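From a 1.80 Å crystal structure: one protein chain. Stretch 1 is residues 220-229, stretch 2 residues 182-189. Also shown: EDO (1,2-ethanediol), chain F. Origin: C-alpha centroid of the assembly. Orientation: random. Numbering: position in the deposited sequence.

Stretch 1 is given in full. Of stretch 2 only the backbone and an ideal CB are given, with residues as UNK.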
# COMPACT_ATOMS: atom_id res chain seq x y z
N ILE A 220 32.62 15.19 -5.90
CA ILE A 220 31.48 14.32 -5.61
C ILE A 220 30.36 14.70 -6.55
O ILE A 220 29.78 13.88 -7.28
CB ILE A 220 30.98 14.45 -4.11
CG1 ILE A 220 32.09 14.01 -3.19
CG2 ILE A 220 29.77 13.55 -3.92
CD1 ILE A 220 32.03 14.36 -1.71
N HIS A 221 30.11 15.99 -6.58
CA HIS A 221 29.11 16.61 -7.44
C HIS A 221 29.42 16.40 -8.91
O HIS A 221 28.55 16.05 -9.73
CB HIS A 221 29.01 18.08 -7.12
CG HIS A 221 28.05 18.82 -8.00
ND1 HIS A 221 26.69 18.56 -8.00
CD2 HIS A 221 28.26 19.78 -8.91
CE1 HIS A 221 26.12 19.37 -8.86
NE2 HIS A 221 27.05 20.12 -9.43
N ARG A 222 30.69 16.51 -9.27
CA ARG A 222 31.08 16.24 -10.67
C ARG A 222 30.72 14.82 -11.14
O ARG A 222 30.20 14.65 -12.25
CB ARG A 222 32.62 16.47 -10.82
CG ARG A 222 33.13 16.25 -12.24
CD ARG A 222 34.69 16.41 -12.40
NE ARG A 222 35.12 16.12 -13.78
CZ ARG A 222 36.39 15.86 -14.17
NH1 ARG A 222 37.40 15.82 -13.30
NH2 ARG A 222 36.65 15.63 -15.46
N ASP A 223 31.02 13.81 -10.33
CA ASP A 223 30.60 12.42 -10.65
C ASP A 223 29.09 12.27 -10.73
O ASP A 223 28.60 11.57 -11.63
CB ASP A 223 31.25 11.38 -9.69
CG ASP A 223 32.64 10.90 -10.18
OD1 ASP A 223 33.24 11.54 -11.11
OD2 ASP A 223 33.09 9.89 -9.66
N MET A 224 28.34 12.94 -9.83
CA MET A 224 26.90 12.85 -9.81
C MET A 224 26.28 13.45 -11.07
O MET A 224 25.32 12.91 -11.62
CB MET A 224 26.35 13.58 -8.57
CG MET A 224 26.77 12.97 -7.21
SD MET A 224 26.17 14.09 -5.89
CE MET A 224 26.41 13.06 -4.37
N ILE A 225 26.83 14.57 -11.49
CA ILE A 225 26.36 15.32 -12.66
C ILE A 225 26.55 14.44 -13.90
O ILE A 225 25.63 14.31 -14.74
CB ILE A 225 27.08 16.65 -12.75
CG1 ILE A 225 26.49 17.63 -11.72
CG2 ILE A 225 27.06 17.21 -14.18
CD1 ILE A 225 25.06 17.96 -11.94
N TYR A 226 27.72 13.82 -13.98
CA TYR A 226 27.99 12.94 -15.11
C TYR A 226 27.10 11.73 -15.11
O TYR A 226 26.54 11.38 -16.18
CB TYR A 226 29.43 12.52 -15.10
CG TYR A 226 29.83 11.68 -16.28
CD1 TYR A 226 29.67 10.28 -16.29
CD2 TYR A 226 30.47 12.28 -17.36
CE1 TYR A 226 30.13 9.52 -17.38
CE2 TYR A 226 30.92 11.53 -18.42
CZ TYR A 226 30.75 10.18 -18.44
OH TYR A 226 31.21 9.53 -19.57
N ALA A 227 26.92 11.11 -13.93
CA ALA A 227 25.94 10.00 -13.73
C ALA A 227 24.57 10.36 -14.22
O ALA A 227 23.93 9.54 -14.89
CB ALA A 227 25.86 9.56 -12.24
N ALA A 228 24.09 11.56 -13.89
CA ALA A 228 22.73 11.97 -14.30
C ALA A 228 22.64 12.10 -15.83
O ALA A 228 21.64 11.67 -16.47
CB ALA A 228 22.33 13.28 -13.62
N LYS A 229 23.66 12.73 -16.43
CA LYS A 229 23.76 12.83 -17.90
C LYS A 229 23.73 11.48 -18.60
O LYS A 229 22.94 11.29 -19.55
CB LYS A 229 25.02 13.60 -18.36
CG LYS A 229 25.14 14.96 -17.73
CD LYS A 229 25.65 16.07 -18.68
CE LYS A 229 27.12 15.89 -19.06
NZ LYS A 229 27.79 17.24 -19.36
N UNK A 182 18.36 17.33 -7.49
CA UNK A 182 18.79 17.23 -8.89
C UNK A 182 19.38 15.85 -9.11
O UNK A 182 18.74 14.82 -8.75
CB UNK A 182 19.80 18.32 -9.25
N UNK A 183 20.61 15.84 -9.58
CA UNK A 183 21.41 14.65 -9.88
C UNK A 183 21.50 13.57 -8.82
O UNK A 183 21.77 12.47 -9.11
CB UNK A 183 22.84 15.10 -10.20
N UNK A 184 21.28 13.93 -7.57
CA UNK A 184 21.32 12.93 -6.48
C UNK A 184 20.23 11.85 -6.56
O UNK A 184 20.34 10.78 -5.92
CB UNK A 184 21.20 13.65 -5.13
N UNK A 185 19.19 12.12 -7.32
CA UNK A 185 18.21 11.07 -7.63
C UNK A 185 18.87 9.89 -8.39
O UNK A 185 18.34 8.79 -8.36
CB UNK A 185 17.06 11.65 -8.46
N UNK A 186 19.96 10.15 -9.11
CA UNK A 186 20.67 9.11 -9.83
C UNK A 186 21.78 8.51 -8.99
O UNK A 186 21.75 7.32 -8.74
CB UNK A 186 21.24 9.66 -11.14
N UNK A 187 22.72 9.33 -8.53
CA UNK A 187 23.83 8.85 -7.72
C UNK A 187 23.86 9.75 -6.47
O UNK A 187 24.14 10.94 -6.58
CB UNK A 187 25.15 8.88 -8.49
N UNK A 188 23.51 9.21 -5.29
CA UNK A 188 23.34 7.80 -5.00
C UNK A 188 21.98 7.14 -5.25
O UNK A 188 21.87 5.91 -5.11
CB UNK A 188 23.69 7.59 -3.53
N UNK A 189 20.94 7.90 -5.56
CA UNK A 189 19.58 7.45 -5.34
C UNK A 189 19.16 6.11 -5.93
O UNK A 189 18.47 5.31 -5.26
CB UNK A 189 18.64 8.52 -5.89
C1 EDO F . 23.56 10.87 1.92
O1 EDO F . 23.33 11.28 0.56
C2 EDO F . 24.94 11.29 2.37
O2 EDO F . 25.61 10.13 2.88

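Position 182 has phi/psi of 52/-124. Its ideal CB points toward the helix of stretch 1 but finds none of its atoms within 5.5 Å, so the backbone is the better evidence: positive phi by itself favours glycine. The residue is Gly182; Gly182 O accepts the backbone hydrogen bond from N of position 185 (3.1 Å).

At position 183 the CA-to-CB bond points toward the helix. The ideal CB lies 3.6 Å from Met224 O, 3.9 Å from Ala228 CB and 4.0 Å from Ile225 CD1, a largely apolar setting, with the His221 ring one turn before Ile225. A medium aliphatic chain would suit the near part; a longer one carrying a donor could also reach the imidazole. The residue is Arg183. Its CG packs 3.3 Å from Met224 CB and 3.9 Å from Ile225 CD1, and with chi1 p and chi2 m the chain runs on to His221. There Arg183 NE donates to His221 ND1 (2.9 Å, 156°), and Arg183 NH2 gives a longer, more bent hydrogen bond to the same ND1 (3.2 Å, 136°). ND1 is therefore the acceptor, and the guanidinium meets the ring edge to edge while Met224 SD lies over one of its faces.

Position 184 points sideways, its ideal CB 5.0 Å from Met224 SD. Many side chains with some aliphatic length would fit, and the ethanediol hydroxyls farther out could reward a polar end. Lys184 brings CG to 3.7 Å from Met224 SD, and its NZ donates to EDO O1 (2.7 Å).

Position 185 is out of reach of the helix, which therefore does not constrain the choice; the residue is Ser185.

Position 186 points toward the helix, with its ideal CB 4.2 Å from Ala228 CA and 4.6 Å from Ala227 C. The small alanines leave room for an aliphatic group, branched or not. In Ile186, CG1 lies 3.8 Å from Ala228 CA and CG2 lies 4.1 Å from Ala227 CB.

At position 187 the CA-to-CB bond also points toward the helix, and the ideal CB lies 3.9 Å from Ala227 CB and 4.5 Å from Met224 CA; leucine, isoleucine, valine or methionine would all be plausible. Leu187 places CB 3.9 Å from Ala227 CB and CD2 4.4 Å from Met224 CG. Its O, 3.4 Å from Met224 CG, is buried without a polar partner.

Position 188 points sideways, and the peptide before it is cis, which strongly suggests proline. Pro188 CD lies 4.4 Å from Met224 CE.

At position 189 an ideal CB would sit 2.5 Å from the O of residue 185, leaving glycine: Gly189.

Stretch 2 182-189: GRKSILPG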
# COMPACT_ATOMS: atom_id res chain seq x y z
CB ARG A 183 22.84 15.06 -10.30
CG ARG A 183 23.73 15.56 -9.18
CD ARG A 183 23.20 16.77 -8.35
NE ARG A 183 24.15 17.34 -7.39
CZ ARG A 183 23.89 17.64 -6.13
NH1 ARG A 183 22.71 17.54 -5.60
NH2 ARG A 183 24.84 18.13 -5.40
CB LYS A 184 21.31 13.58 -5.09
CG LYS A 184 22.68 13.97 -4.62
CD LYS A 184 22.79 14.32 -3.11
CE LYS A 184 22.89 13.09 -2.25
NZ LYS A 184 23.13 13.51 -0.87
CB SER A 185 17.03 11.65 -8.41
OG SER A 185 16.32 12.59 -7.61
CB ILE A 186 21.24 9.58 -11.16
CG1 ILE A 186 20.16 10.32 -11.97
CG2 ILE A 186 21.97 8.42 -11.88
CD1 ILE A 186 18.95 9.44 -12.45
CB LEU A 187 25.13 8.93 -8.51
CG LEU A 187 26.45 8.52 -7.85
CD1 LEU A 187 26.45 7.06 -7.45
CD2 LEU A 187 27.69 8.89 -8.71
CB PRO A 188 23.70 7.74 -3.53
CG PRO A 188 23.16 9.13 -2.94
CD PRO A 188 23.21 10.07 -4.11
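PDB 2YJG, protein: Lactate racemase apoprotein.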